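Local coordinates for protein saframycin Mx1 synthetase B (Legionella pneumophila subsp. pneumophila, PDB 3KXW) that belongs to the fatty acid AMP ligases, members of the AMP-binding (ANL) superfamily, at residues Lys384-Pro393 against Ala423-Asp431. Numbering follows the deposited sequence.
Sequences KIIDPDTLIP and AFAGKIKDD
I428 inserts its branched side chain among K384, I386 and P393, contributing 89 Å² of the 327 Å² buried between the segments. Its CD1 lies 3.5 Å from CD of K384 and 3.8 Å from CD1 of I386; both partners run nearly perpendicular to it. With chi1 at -58°, CG2 stands anti to the backbone N, and from there it packs 3.7 Å from CD of P393 and against O of L391. W403 of strand 400-405 touches I386, L391 and I428, tying the cluster to the sheet.

A single hydrogen bond crosses the contact: N of K429 donates to O of L391 over 3.1 Å, with the donor 38° out of the carbonyl plane. Next to it, the aliphatic chain of K429 runs alongside I392 in the same direction, CD to CG1 3.6 Å. The ammonium end turns away to a salt bridge within its own segment, K429 NZ to D430 OD2 at 2.8 Å.

Polar bonds within 384-393 shape the loop that presents O of L391. D387 OD1 accepts from N of D389 and N of T390, while N of I392 donates to T390 OG1 (3.2 Å). Backbone bonds from L391 N to D387 O and D387 N to I392 O close the loop, with I385 bonded to C394 beyond. The arrangement is thus an Asx turn and Asx motif followed by an ST turn, reversing the chain after strand 382-386, which pairs antiparallel with 400-405, packed against a type II beta turn, I428 to D431, beyond helix 417-424.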
ATOM      1  N   LYS A 384     -12.092 -12.666 -14.605  1.00 14.80           N
ATOM      2  CA  LYS A 384     -13.019 -12.486 -15.716  1.00 18.08           C
ATOM      3  C   LYS A 384     -13.298 -11.009 -15.968  1.00 17.13           C
ATOM      4  O   LYS A 384     -13.352 -10.213 -15.036  1.00 17.23           O
ATOM      5  CB  LYS A 384     -14.344 -13.221 -15.451  1.00 19.22           C
ATOM      6  CG  LYS A 384     -14.246 -14.708 -15.682  1.00 24.06           C
ATOM      7  CD  LYS A 384     -15.618 -15.354 -15.587  1.00 27.80           C
ATOM      8  CE  LYS A 384     -15.530 -16.876 -15.739  1.00 30.31           C
ATOM      9  NZ  LYS A 384     -14.643 -17.234 -16.859  1.00 33.43           N
ATOM     10  N   ILE A 385     -13.463 -10.634 -17.231  1.00 15.88           N
ATOM     11  CA  ILE A 385     -13.823  -9.269 -17.569  1.00 16.19           C
ATOM     12  C   ILE A 385     -15.310  -9.291 -17.876  1.00 18.26           C
ATOM     13  O   ILE A 385     -15.744  -9.919 -18.846  1.00 18.21           O
ATOM     14  CB  ILE A 385     -13.034  -8.709 -18.781  1.00 16.92           C
ATOM     15  CG1 ILE A 385     -11.530  -8.942 -18.629  1.00 15.66           C
ATOM     16  CG2 ILE A 385     -13.327  -7.221 -18.972  1.00 16.20           C
ATOM     17  CD1 ILE A 385     -10.888  -8.175 -17.432  1.00 15.84           C
ATOM     18  N   ILE A 386     -16.081  -8.620 -17.029  1.00 16.28           N
ATOM     19  CA  ILE A 386     -17.529  -8.667 -17.080  1.00 17.65           C
ATOM     20  C   ILE A 386     -18.103  -7.250 -17.182  1.00 19.20           C
ATOM     21  O   ILE A 386     -17.697  -6.362 -16.436  1.00 17.46           O
ATOM     22  CB  ILE A 386     -18.095  -9.309 -15.796  1.00 17.82           C
ATOM     23  CG1 ILE A 386     -17.471 -10.687 -15.523  1.00 18.52           C
ATOM     24  CG2 ILE A 386     -19.621  -9.366 -15.843  1.00 19.75           C
ATOM     25  CD1 ILE A 386     -17.778 -11.759 -16.572  1.00 21.94           C
ATOM     26  N   ASP A 387     -19.028  -7.030 -18.117  1.00 20.36           N
ATOM     27  CA  ASP A 387     -19.720  -5.742 -18.216  1.00 22.37           C
ATOM     28  C   ASP A 387     -20.483  -5.437 -16.913  1.00 22.42           C
ATOM     29  O   ASP A 387     -21.316  -6.233 -16.481  1.00 22.38           O
ATOM     30  CB  ASP A 387     -20.637  -5.751 -19.452  1.00 24.94           C
ATOM     31  CG  ASP A 387     -21.326  -4.426 -19.689  1.00 25.92           C
ATOM     32  OD1 ASP A 387     -22.028  -3.937 -18.789  1.00 27.26           O
ATOM     33  OD2 ASP A 387     -21.201  -3.890 -20.798  1.00 29.68           O
ATOM     34  N   PRO A 388     -20.171  -4.297 -16.261  1.00 23.92           N
ATOM     35  CA  PRO A 388     -20.649  -4.050 -14.889  1.00 23.65           C
ATOM     36  C   PRO A 388     -22.140  -3.752 -14.833  1.00 26.45           C
ATOM     37  O   PRO A 388     -22.751  -3.805 -13.761  1.00 26.21           O
ATOM     38  CB  PRO A 388     -19.882  -2.799 -14.441  1.00 23.49           C
ATOM     39  CG  PRO A 388     -19.281  -2.205 -15.664  1.00 23.22           C
ATOM     40  CD  PRO A 388     -19.333  -3.202 -16.788  1.00 22.19           C
ATOM     41  N   ASP A 389     -22.708  -3.439 -15.991  1.00 26.21           N
ATOM     42  CA  ASP A 389     -24.125  -3.084 -16.083  1.00 27.05           C
ATOM     43  C   ASP A 389     -24.987  -4.265 -16.518  1.00 28.12           C
ATOM     44  O   ASP A 389     -25.970  -4.599 -15.857  1.00 27.97           O
ATOM     45  CB  ASP A 389     -24.305  -1.905 -17.042  1.00 28.88           C
ATOM     46  CG  ASP A 389     -23.587  -0.669 -16.571  1.00 31.36           C
ATOM     47  OD1 ASP A 389     -23.872  -0.231 -15.433  1.00 35.37           O
ATOM     48  OD2 ASP A 389     -22.746  -0.123 -17.326  1.00 34.64           O
ATOM     49  N   THR A 390     -24.608  -4.904 -17.621  1.00 28.99           N
ATOM     50  CA  THR A 390     -25.372  -6.031 -18.152  1.00 28.57           C
ATOM     51  C   THR A 390     -24.961  -7.349 -17.510  1.00 29.79           C
ATOM     52  O   THR A 390     -25.713  -8.320 -17.542  1.00 26.46           O
ATOM     53  CB  THR A 390     -25.165  -6.179 -19.663  1.00 28.43           C
ATOM     54  OG1 THR A 390     -23.828  -6.622 -19.917  1.00 27.38           O
ATOM     55  CG2 THR A 390     -25.425  -4.865 -20.380  1.00 28.67           C
ATOM     56  N   LEU A 391     -23.762  -7.386 -16.927  1.00 25.52           N
ATOM     57  CA  LEU A 391     -23.256  -8.600 -16.286  1.00 25.88           C
ATOM     58  C   LEU A 391     -22.946  -9.719 -17.297  1.00 25.31           C
ATOM     59  O   LEU A 391     -22.816 -10.893 -16.945  1.00 25.49           O
ATOM     60  CB  LEU A 391     -24.210  -9.087 -15.187  1.00 26.26           C
ATOM     61  CG  LEU A 391     -24.563  -8.051 -14.115  1.00 28.06           C
ATOM     62  CD1 LEU A 391     -25.457  -8.661 -13.061  1.00 28.23           C
ATOM     63  CD2 LEU A 391     -23.292  -7.463 -13.464  1.00 26.06           C
ATOM     64  N   ILE A 392     -22.809  -9.334 -18.557  1.00 25.09           N
ATOM     65  CA  ILE A 392     -22.418 -10.263 -19.600  1.00 24.79           C
ATOM     66  C   ILE A 392     -20.898 -10.227 -19.812  1.00 21.70           C
ATOM     67  O   ILE A 392     -20.304  -9.155 -19.865  1.00 22.68           O
ATOM     68  CB  ILE A 392     -23.147  -9.911 -20.895  1.00 25.43           C
ATOM     69  CG1 ILE A 392     -24.670  -9.985 -20.673  1.00 26.69           C
ATOM     70  CG2 ILE A 392     -22.696 -10.824 -22.037  1.00 24.74           C
ATOM     71  CD1 ILE A 392     -25.475  -9.333 -21.793  1.00 27.51           C
ATOM     72  N   PRO A 393     -20.267 -11.398 -19.942  1.00 21.73           N
ATOM     73  CA  PRO A 393     -18.812 -11.446 -20.141  1.00 21.56           C
ATOM     74  C   PRO A 393     -18.359 -10.638 -21.342  1.00 23.05           C
ATOM     75  O   PRO A 393     -19.042 -10.579 -22.376  1.00 23.63           O
ATOM     76  CB  PRO A 393     -18.531 -12.929 -20.369  1.00 23.82           C
ATOM     77  CG  PRO A 393     -19.651 -13.633 -19.664  1.00 24.69           C
ATOM     78  CD  PRO A 393     -20.855 -12.741 -19.850  1.00 23.71           C
ATOM     79  N   ALA A 423     -20.059  -6.139  -3.261  1.00 20.90           N
ATOM     80  CA  ALA A 423     -18.731  -6.418  -3.807  1.00 21.87           C
ATOM     81  C   ALA A 423     -18.379  -7.896  -3.955  1.00 20.41           C
ATOM     82  O   ALA A 423     -17.636  -8.276  -4.867  1.00 21.21           O
ATOM     83  CB  ALA A 423     -17.651  -5.703  -2.952  1.00 21.85           C
ATOM     84  N   PHE A 424     -18.860  -8.726  -3.037  1.00 19.43           N
ATOM     85  CA  PHE A 424     -18.451 -10.117  -2.982  1.00 21.67           C
ATOM     86  C   PHE A 424     -19.494 -11.110  -3.537  1.00 21.77           C
ATOM     87  O   PHE A 424     -19.329 -12.333  -3.397  1.00 24.00           O
ATOM     88  CB  PHE A 424     -18.105 -10.516  -1.542  1.00 19.00           C
ATOM     89  CG  PHE A 424     -16.861  -9.854  -1.001  1.00 19.48           C
ATOM     90  CD1 PHE A 424     -15.621 -10.462  -1.140  1.00 17.11           C
ATOM     91  CD2 PHE A 424     -16.935  -8.626  -0.346  1.00 18.43           C
ATOM     92  CE1 PHE A 424     -14.469  -9.862  -0.636  1.00 15.83           C
ATOM     93  CE2 PHE A 424     -15.792  -8.014   0.170  1.00 16.92           C
ATOM     94  CZ  PHE A 424     -14.550  -8.636   0.019  1.00 15.48           C
ATOM     95  N   ALA A 425     -20.551 -10.603  -4.151  1.00 21.88           N
ATOM     96  CA  ALA A 425     -21.601 -11.495  -4.649  1.00 25.23           C
ATOM     97  C   ALA A 425     -21.868 -11.325  -6.143  1.00 25.97           C
ATOM     98  O   ALA A 425     -23.010 -11.389  -6.586  1.00 25.10           O
ATOM     99  CB  ALA A 425     -22.908 -11.301  -3.848  1.00 26.09           C
ATOM    100  N   GLY A 426     -20.818 -11.085  -6.919  1.00 24.73           N
ATOM    101  CA  GLY A 426     -20.978 -10.898  -8.347  1.00 22.12           C
ATOM    102  C   GLY A 426     -21.453 -12.167  -9.044  1.00 24.13           C
ATOM    103  O   GLY A 426     -20.888 -13.224  -8.849  1.00 23.72           O
ATOM    104  N   LYS A 427     -22.503 -12.063  -9.854  1.00 25.44           N
ATOM    105  CA  LYS A 427     -23.001 -13.239 -10.585  1.00 27.84           C
ATOM    106  C   LYS A 427     -23.139 -12.923 -12.056  1.00 24.61           C
ATOM    107  O   LYS A 427     -23.673 -11.876 -12.423  1.00 25.17           O
ATOM    108  CB  LYS A 427     -24.369 -13.700 -10.054  1.00 28.07           C
ATOM    109  CG  LYS A 427     -24.329 -14.357  -8.699  1.00 30.08           C
ATOM    110  CD  LYS A 427     -23.656 -15.723  -8.764  1.00 33.85           C
ATOM    111  CE  LYS A 427     -24.494 -16.702  -9.586  1.00 37.05           C
ATOM    112  NZ  LYS A 427     -23.974 -18.104  -9.491  1.00 39.63           N
ATOM    113  N   ILE A 428     -22.678 -13.843 -12.890  1.00 24.41           N
ATOM    114  CA  ILE A 428     -22.678 -13.639 -14.324  1.00 26.06           C
ATOM    115  C   ILE A 428     -24.032 -14.035 -14.882  1.00 29.04           C
ATOM    116  O   ILE A 428     -24.536 -15.123 -14.589  1.00 29.62           O
ATOM    117  CB  ILE A 428     -21.577 -14.466 -15.020  1.00 27.36           C
ATOM    118  CG1 ILE A 428     -20.187 -14.113 -14.471  1.00 25.39           C
ATOM    119  CG2 ILE A 428     -21.623 -14.262 -16.525  1.00 27.73           C
ATOM    120  CD1 ILE A 428     -19.078 -14.990 -15.042  1.00 24.21           C
ATOM    121  N   LYS A 429     -24.612 -13.131 -15.664  1.00 29.53           N
ATOM    122  CA  LYS A 429     -25.907 -13.336 -16.311  1.00 32.51           C
ATOM    123  C   LYS A 429     -25.960 -14.680 -17.010  1.00 34.46           C
ATOM    124  O   LYS A 429     -25.106 -14.991 -17.844  1.00 34.39           O
ATOM    125  CB  LYS A 429     -26.180 -12.228 -17.322  1.00 33.64           C
ATOM    126  CG  LYS A 429     -27.594 -12.229 -17.891  1.00 36.53           C
ATOM    127  CD  LYS A 429     -27.683 -11.322 -19.114  1.00 37.67           C
ATOM    128  CE  LYS A 429     -29.105 -11.278 -19.691  1.00 44.56           C
ATOM    129  NZ  LYS A 429     -29.672 -12.654 -19.913  1.00 46.82           N
ATOM    130  N   ASP A 430     -26.958 -15.475 -16.636  1.00 37.81           N
ATOM    131  CA  ASP A 430     -27.205 -16.784 -17.232  1.00 37.72           C
ATOM    132  C   ASP A 430     -26.112 -17.815 -16.964  1.00 40.04           C
ATOM    133  O   ASP A 430     -25.996 -18.807 -17.674  1.00 39.82           O
ATOM    134  CB  ASP A 430     -27.491 -16.634 -18.731  1.00 39.08           C
ATOM    135  CG  ASP A 430     -28.766 -15.863 -18.992  1.00 38.21           C
ATOM    136  OD1 ASP A 430     -29.590 -15.780 -18.058  1.00 40.55           O
ATOM    137  OD2 ASP A 430     -28.947 -15.326 -20.110  1.00 41.23           O
ATOM    138  N   ASP A 431     -25.323 -17.600 -15.918  1.00 38.77           N
ATOM    139  CA  ASP A 431     -24.290 -18.567 -15.572  1.00 41.40           C
ATOM    140  C   ASP A 431     -24.834 -19.688 -14.674  1.00 42.80           C
ATOM    141  O   ASP A 431     -25.656 -19.448 -13.778  1.00 45.88           O
ATOM    142  CB  ASP A 431     -23.113 -17.859 -14.902  1.00 39.22           C
ATOM    143  CG  ASP A 431     -21.965 -18.797 -14.596  1.00 42.20           C
ATOM    144  OD1 ASP A 431     -20.860 -18.294 -14.311  1.00 44.53           O
ATOM    145  OD2 ASP A 431     -22.162 -20.033 -14.641  1.00 46.43           O
TER